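Local atomic coordinates of shikimate 5-dehydrogenase AroE (5-dehydroshikimate reductase) (Mycobacterium tuberculosis, PDB entry 4P4G), a protein that binds shikimate and probably catalyses the NADP-dependent interconversion of 3-dehydroshikimate and shikimate, the fourth of seven steps leading to chorismate. Residues A89-R94 against V248-G253; D102-D107 against L241-A246. All coordinates share one frame; numbering follows the deposited sequence.

Interaction 1 (A89-R94 against V248-G253); sequences ANTLVR and VEQFTG. With SKM ((3R,4S,5R)-3,4,5-trihydroxycyclohex-1-ene-1-carboxylic acid), chain C.
Val93, with CG1 anti to the backbone N (chi1 -175°), sets one methyl against the backbone of helix 236-252 and the other against the Gln250 side chain. Its CG1 lies 3.6 Å from Gln250 O, and its CG2 lies 3.7 Å from Gln250 OE1, the two side chains crossing at about a right angle. The same CG2 meets the Phe251 ring at its edge, near the plane, 4.3 Å from CE1. Thr91 CG2, also anti to its backbone N, comes to the ring obliquely, 3.7 Å from Phe251 CE1, and Leu92 O is 3.6 Å from the same carbon. Strand 91-94 and helix 248-252 run nearly parallel, their axes 18° apart, with no hydrogen bond between the segments. While OE1 stays beside Val93, Gln250 NE2 hydrogen-bonds to Asp102 OD2 and Ala246 O. Beyond the packing, Asn90 ND2 donates to SKM O12 over 2.9 Å in a fairly straight bond (165° at the hydrogen). Thr91 OG1 donates to Asn90 OD1 over 2.8 Å from above the carbonyl plane, and Gln247 NE2 bonds that hydroxyl. Thr91 thus works two ways: its methyl joins sheet to helix, while its hydroxyl, with Thr104 N at the same OD1, probably helps to hold the amide whose NH2 group reaches shikimate.

Interaction 2 (D102-D107 against L241-A246); sequences DNTDID and LHQAFA. With SKM ((3R,4S,5R)-3,4,5-trihydroxycyclohex-1-ene-1-carboxylic acid), chain C.
One wall of the shikimate pocket is formed where the start of helix 105-113 meets helix 236-252, with Thr104 lying directly against Gln243. Thr104 OG1 donates to Gln243 O over 2.8 Å, tilted 26° from the carbonyl plane, the one direct hydrogen bond between the segments. A CA-H...O contact returns from Gln243 CA to Thr104 O at 3.4 Å. Apolar packing adds Thr104 CG2 against Ala246 CB at 3.6 Å. On the flank, Asp107 OD2 sits 3.4 Å from Ala246 CB and accepts from a water over 2.9 Å; this water in turn accepts from Ala246 N, and Arg82 forms a salt bridge with the same carboxylate oxygen. Gln243 has CG between its backbone N and carbonyl carbon (chi1 67°) and bends again at chi2 (82°), which carries the amide to the ligand. There OE1 accepts from SKM O11 at 3.1 Å, while NE2 is held by Leu240 O. From the other segment, Asp105 OD1 accepts from the neighbouring hydroxyl, SKM O12, at 2.6 Å, and OD2 pairs with Lys69. Asn103 OD1 caps the helix start through weak bonds from Asp105 N and Ile106 N. Two adjacent hydroxyls of shikimate are therefore each bound by an acceptor from a different segment, and the Thr104-Gln243 bond probably helps fix their spacing.

How the interactions relate
Helix 236-252 supplies the second segment of both contacts, and both are buried, with centres about 10 Å apart. Interaction 2 lies nearer the centre of the chain (about 8 Å against 15 Å), buries more surface (283 against 203 Å²) and joins its segments by a direct hydrogen bond. Interaction 1, farther along the helix, packs it on strand 91-95 of the mixed sheet largely through methyls and one ring. Asn90 bridges the two: its OD1 probably accepts from Thr104 N at 2.8 Å, tying the turn into helix 105-113 to the residue just before strand 91-95. Interaction 1 touches the ligand only through Asn90, which stands apart from its packing, whereas interaction 2 places a ligand-binding side chain on each segment.

Interaction 1 (A89-R94 against V248-G253)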
loop_
_atom_site.group_PDB
_atom_site.type_symbol
_atom_site.label_atom_id
_atom_site.label_comp_id
_atom_site.label_asym_id
_atom_site.label_seq_id
_atom_site.Cartn_x
_atom_site.Cartn_y
_atom_site.Cartn_z
ATOM N N ALA A 89 -9.439 1.088 1.353
ATOM C CA ALA A 89 -9.016 1.299 2.729
ATOM C C ALA A 89 -8.141 0.156 3.173
ATOM O O ALA A 89 -8.499 -1.004 2.990
ATOM C CB ALA A 89 -10.232 1.395 3.634
ATOM N N ASN A 90 -7.009 0.472 3.789
ATOM C CA ASN A 90 -6.158 -0.576 4.325
ATOM C C ASN A 90 -6.207 -0.597 5.849
ATOM O O ASN A 90 -5.400 -1.268 6.503
ATOM C CB ASN A 90 -4.715 -0.359 3.868
ATOM C CG ASN A 90 -4.065 0.798 4.585
ATOM O OD1 ASN A 90 -4.732 1.775 4.931
ATOM N ND2 ASN A 90 -2.758 0.701 4.812
ATOM N N THR A 91 -7.146 0.152 6.417
ATOM C CA THR A 91 -7.220 0.305 7.874
ATOM C C THR A 91 -8.671 0.431 8.294
ATOM O O THR A 91 -9.420 1.208 7.703
ATOM C CB THR A 91 -6.485 1.592 8.323
ATOM O OG1 THR A 91 -5.179 1.638 7.736
ATOM C CG2 THR A 91 -6.355 1.662 9.844
ATOM N N LEU A 92 -9.080 -0.360 9.281
ATOM C CA LEU A 92 -10.368 -0.154 9.942
ATOM C C LEU A 92 -10.120 0.139 11.410
ATOM O O LEU A 92 -9.390 -0.599 12.079
ATOM C CB LEU A 92 -11.240 -1.401 9.815
ATOM C CG LEU A 92 -11.741 -1.687 8.405
ATOM C CD1 LEU A 92 -12.300 -3.094 8.344
ATOM C CD2 LEU A 92 -12.795 -0.666 8.007
ATOM N N VAL A 93 -10.759 1.191 11.909
ATOM C CA VAL A 93 -10.577 1.651 13.283
ATOM C C VAL A 93 -11.911 1.587 14.016
ATOM O O VAL A 93 -12.922 2.108 13.532
ATOM C CB VAL A 93 -10.054 3.097 13.298
ATOM C CG1 VAL A 93 -9.727 3.554 14.731
ATOM C CG2 VAL A 93 -8.829 3.224 12.385
ATOM N N ARG A 94 -11.918 0.962 15.187
ATOM C CA ARG A 94 -13.148 0.838 15.956
ATOM C C ARG A 94 -13.547 2.208 16.497
ATOM O O ARG A 94 -12.697 2.960 16.988
ATOM C CB ARG A 94 -12.952 -0.144 17.113
ATOM C CG ARG A 94 -14.254 -0.582 17.768
ATOM C CD ARG A 94 -14.976 -1.486 16.817
ATOM N NE ARG A 94 -15.862 -2.435 17.484
ATOM C CZ ARG A 94 -17.183 -2.311 17.508
ATOM N NH1 ARG A 94 -17.763 -1.277 16.906
ATOM N NH2 ARG A 94 -17.926 -3.217 18.125
ATOM N N VAL A 248 -0.616 2.662 13.597
ATOM C CA VAL A 248 -0.362 2.624 15.039
ATOM C C VAL A 248 -1.017 3.814 15.744
ATOM O O VAL A 248 -1.633 3.656 16.793
ATOM C CB VAL A 248 1.153 2.552 15.339
ATOM C CG1 VAL A 248 1.416 2.737 16.819
ATOM C CG2 VAL A 248 1.704 1.196 14.880
ATOM N N GLU A 249 -0.933 4.994 15.140
ATOM C CA GLU A 249 -1.556 6.188 15.709
ATOM C C GLU A 249 -3.061 6.031 15.870
ATOM O O GLU A 249 -3.620 6.419 16.893
ATOM C CB GLU A 249 -1.193 7.440 14.895
ATOM C CG GLU A 249 0.315 7.713 14.933
ATOM C CD GLU A 249 0.738 8.957 14.192
ATOM O OE1 GLU A 249 -0.037 9.442 13.338
ATOM O OE2 GLU A 249 1.858 9.447 14.473
ATOM N N GLN A 250 -3.715 5.451 14.870
ATOM C CA GLN A 250 -5.162 5.304 14.932
ATOM C C GLN A 250 -5.602 4.189 15.875
ATOM O O GLN A 250 -6.657 4.290 16.497
ATOM C CB GLN A 250 -5.745 5.122 13.536
ATOM C CG GLN A 250 -5.744 6.422 12.728
ATOM C CD GLN A 250 -6.098 6.199 11.288
ATOM O OE1 GLN A 250 -7.266 6.275 10.909
ATOM N NE2 GLN A 250 -5.092 5.917 10.466
ATOM N N PHE A 251 -4.802 3.128 15.975
ATOM C CA PHE A 251 -5.121 2.028 16.889
ATOM C C PHE A 251 -4.876 2.422 18.352
ATOM O O PHE A 251 -5.609 1.994 19.245
ATOM C CB PHE A 251 -4.314 0.765 16.538
ATOM C CG PHE A 251 -4.662 0.157 15.193
ATOM C CD1 PHE A 251 -5.749 0.620 14.461
ATOM C CD2 PHE A 251 -3.894 -0.882 14.665
ATOM C CE1 PHE A 251 -6.071 0.066 13.224
ATOM C CE2 PHE A 251 -4.213 -1.440 13.414
ATOM C CZ PHE A 251 -5.301 -0.960 12.703
ATOM N N THR A 252 -3.860 3.249 18.599
ATOM C CA THR A 252 -3.438 3.540 19.981
ATOM C C THR A 252 -3.852 4.910 20.518
ATOM O O THR A 252 -3.958 5.081 21.733
ATOM C CB THR A 252 -1.904 3.424 20.155
ATOM O OG1 THR A 252 -1.257 4.467 19.411
ATOM C CG2 THR A 252 -1.408 2.064 19.677
ATOM N N GLY A 253 -4.060 5.881 19.629
ATOM C CA GLY A 253 -4.304 7.256 20.045
ATOM C C GLY A 253 -3.038 7.991 20.462
ATOM O O GLY A 253 -3.110 9.082 21.017
HETATM O O12 SKM C . -1.545 -1.596 3.498
HETATM C C8 SKM C . -0.704 -2.584 4.088
HETATM C C6 SKM C . -0.172 -3.460 2.989
HETATM O O7 SKM C . -1.211 -3.864 2.118
HETATM C C5 SKM C . 0.420 -4.636 3.578
HETATM C C4 SKM C . 0.274 -5.071 4.828
HETATM C C1 SKM C . 0.971 -6.352 5.254
HETATM O O2 SKM C . 0.901 -6.719 6.435
HETATM O O3 SKM C . 1.616 -7.035 4.437
HETATM C C10 SKM C . -0.579 -4.317 5.891
HETATM C C9 SKM C . -1.502 -3.323 5.126
HETATM O O11 SKM C . -1.963 -2.437 6.086
#

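Interaction 2 (D102-D107 against L241-A246)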
loop_
_atom_site.group_PDB
_atom_site.type_symbol
_atom_site.label_atom_id
_atom_site.label_comp_id
_atom_site.label_asym_id
_atom_site.label_seq_id
_atom_site.Cartn_x
_atom_site.Cartn_y
_atom_site.Cartn_z
ATOM N N ASP A 102 -9.787 4.078 6.949
ATOM C CA ASP A 102 -8.763 5.029 6.543
ATOM C C ASP A 102 -7.851 4.377 5.516
ATOM O O ASP A 102 -7.858 3.151 5.335
ATOM C CB ASP A 102 -7.952 5.519 7.748
ATOM C CG ASP A 102 -6.976 6.638 7.379
ATOM O OD1 ASP A 102 -7.290 7.429 6.456
ATOM O OD2 ASP A 102 -5.887 6.716 7.992
ATOM N N ASN A 103 -7.083 5.195 4.815
ATOM C CA ASN A 103 -6.070 4.663 3.931
ATOM C C ASN A 103 -4.718 5.257 4.281
ATOM O O ASN A 103 -4.476 6.444 4.056
ATOM C CB ASN A 103 -6.397 4.935 2.465
ATOM C CG ASN A 103 -5.523 4.134 1.540
ATOM O OD1 ASN A 103 -4.301 4.306 1.529
ATOM N ND2 ASN A 103 -6.130 3.245 0.763
ATOM N N THR A 104 -3.841 4.431 4.836
ATOM C CA THR A 104 -2.486 4.875 5.148
ATOM C C THR A 104 -1.438 4.463 4.107
ATOM O O THR A 104 -0.255 4.776 4.281
ATOM C CB THR A 104 -2.031 4.390 6.542
ATOM O OG1 THR A 104 -1.805 2.975 6.502
ATOM C CG2 THR A 104 -3.088 4.689 7.598
ATOM N N ASP A 105 -1.854 3.779 3.037
ATOM C CA ASP A 105 -0.929 3.410 1.952
ATOM C C ASP A 105 -0.434 4.654 1.205
ATOM O O ASP A 105 0.615 4.619 0.555
ATOM C CB ASP A 105 -1.588 2.467 0.933
ATOM C CG ASP A 105 -1.767 1.053 1.453
ATOM O OD1 ASP A 105 -0.865 0.541 2.149
ATOM O OD2 ASP A 105 -2.827 0.450 1.150
ATOM N N ILE A 106 -1.200 5.739 1.274
ATOM C CA ILE A 106 -0.756 7.017 0.714
ATOM C C ILE A 106 0.536 7.438 1.414
ATOM O O ILE A 106 1.520 7.789 0.749
ATOM C CB ILE A 106 -1.811 8.115 0.904
ATOM C CG1 ILE A 106 -3.109 7.752 0.187
ATOM C CG2 ILE A 106 -1.282 9.464 0.432
ATOM C CD1 ILE A 106 -4.294 8.582 0.679
ATOM N N ASP A 107 0.533 7.391 2.752
ATOM C CA ASP A 107 1.745 7.639 3.547
ATOM C C ASP A 107 2.854 6.659 3.200
ATOM O O ASP A 107 4.034 7.023 3.188
ATOM C CB ASP A 107 1.467 7.489 5.043
ATOM C CG ASP A 107 0.545 8.548 5.586
ATOM O OD1 ASP A 107 0.344 9.582 4.915
ATOM O OD2 ASP A 107 0.038 8.352 6.713
ATOM N N LEU A 241 6.630 -0.033 6.472
ATOM C CA LEU A 241 7.001 0.807 7.603
ATOM C C LEU A 241 6.247 2.123 7.594
ATOM O O LEU A 241 5.639 2.510 8.598
ATOM C CB LEU A 241 8.491 1.117 7.541
ATOM C CG LEU A 241 8.997 2.020 8.668
ATOM C CD1 LEU A 241 8.794 1.365 10.023
ATOM C CD2 LEU A 241 10.459 2.347 8.445
ATOM N N HIS A 242 6.288 2.820 6.465
ATOM C CA HIS A 242 5.716 4.156 6.420
ATOM C C HIS A 242 4.192 4.162 6.532
ATOM O O HIS A 242 3.630 5.082 7.119
ATOM C CB HIS A 242 6.230 4.942 5.209
ATOM C CG HIS A 242 7.633 5.427 5.392
ATOM N ND1 HIS A 242 7.924 6.625 6.002
ATOM C CD2 HIS A 242 8.821 4.854 5.088
ATOM C CE1 HIS A 242 9.239 6.783 6.047
ATOM N NE2 HIS A 242 9.804 5.724 5.498
ATOM N N GLN A 243 3.523 3.142 6.001
ATOM C CA GLN A 243 2.065 3.065 6.171
ATOM C C GLN A 243 1.700 2.622 7.585
ATOM O O GLN A 243 0.584 2.862 8.050
ATOM C CB GLN A 243 1.415 2.147 5.117
ATOM C CG GLN A 243 1.769 0.675 5.229
ATOM C CD GLN A 243 0.947 -0.061 6.265
ATOM O OE1 GLN A 243 -0.272 0.105 6.347
ATOM N NE2 GLN A 243 1.611 -0.869 7.075
ATOM N N ALA A 244 2.636 1.978 8.274
ATOM C CA ALA A 244 2.343 1.424 9.591
ATOM C C ALA A 244 2.284 2.520 10.653
ATOM O O ALA A 244 1.555 2.384 11.624
ATOM C CB ALA A 244 3.355 0.365 9.970
ATOM N N PHE A 245 3.049 3.596 10.468
ATOM C CA PHE A 245 3.058 4.701 11.431
ATOM C C PHE A 245 1.651 5.223 11.725
ATOM O O PHE A 245 1.244 5.340 12.879
ATOM C CB PHE A 245 3.911 5.867 10.921
ATOM C CG PHE A 245 5.371 5.549 10.774
ATOM C CD1 PHE A 245 6.021 4.702 11.665
ATOM C CD2 PHE A 245 6.103 6.122 9.743
ATOM C CE1 PHE A 245 7.377 4.424 11.522
ATOM C CE2 PHE A 245 7.452 5.849 9.598
ATOM C CZ PHE A 245 8.089 5.002 10.483
ATOM N N ALA A 246 0.896 5.529 10.678
ATOM C CA ALA A 246 -0.419 6.120 10.863
ATOM C C ALA A 246 -1.407 5.095 11.401
ATOM O O ALA A 246 -2.385 5.452 12.052
ATOM C CB ALA A 246 -0.917 6.718 9.559
HETATM O O12 SKM C . -1.545 -1.596 3.498
HETATM C C8 SKM C . -0.704 -2.584 4.088
HETATM C C6 SKM C . -0.172 -3.460 2.989
HETATM O O7 SKM C . -1.211 -3.864 2.118
HETATM C C5 SKM C . 0.420 -4.636 3.578
HETATM C C4 SKM C . 0.274 -5.071 4.828
HETATM C C1 SKM C . 0.971 -6.352 5.254
HETATM O O2 SKM C . 0.901 -6.719 6.435
HETATM O O3 SKM C . 1.616 -7.035 4.437
HETATM C C10 SKM C . -0.579 -4.317 5.891
HETATM C C9 SKM C . -1.502 -3.323 5.126
HETATM O O11 SKM C . -1.963 -2.437 6.086
HETATM O O HOH W 1 1.731 6.311 8.000
#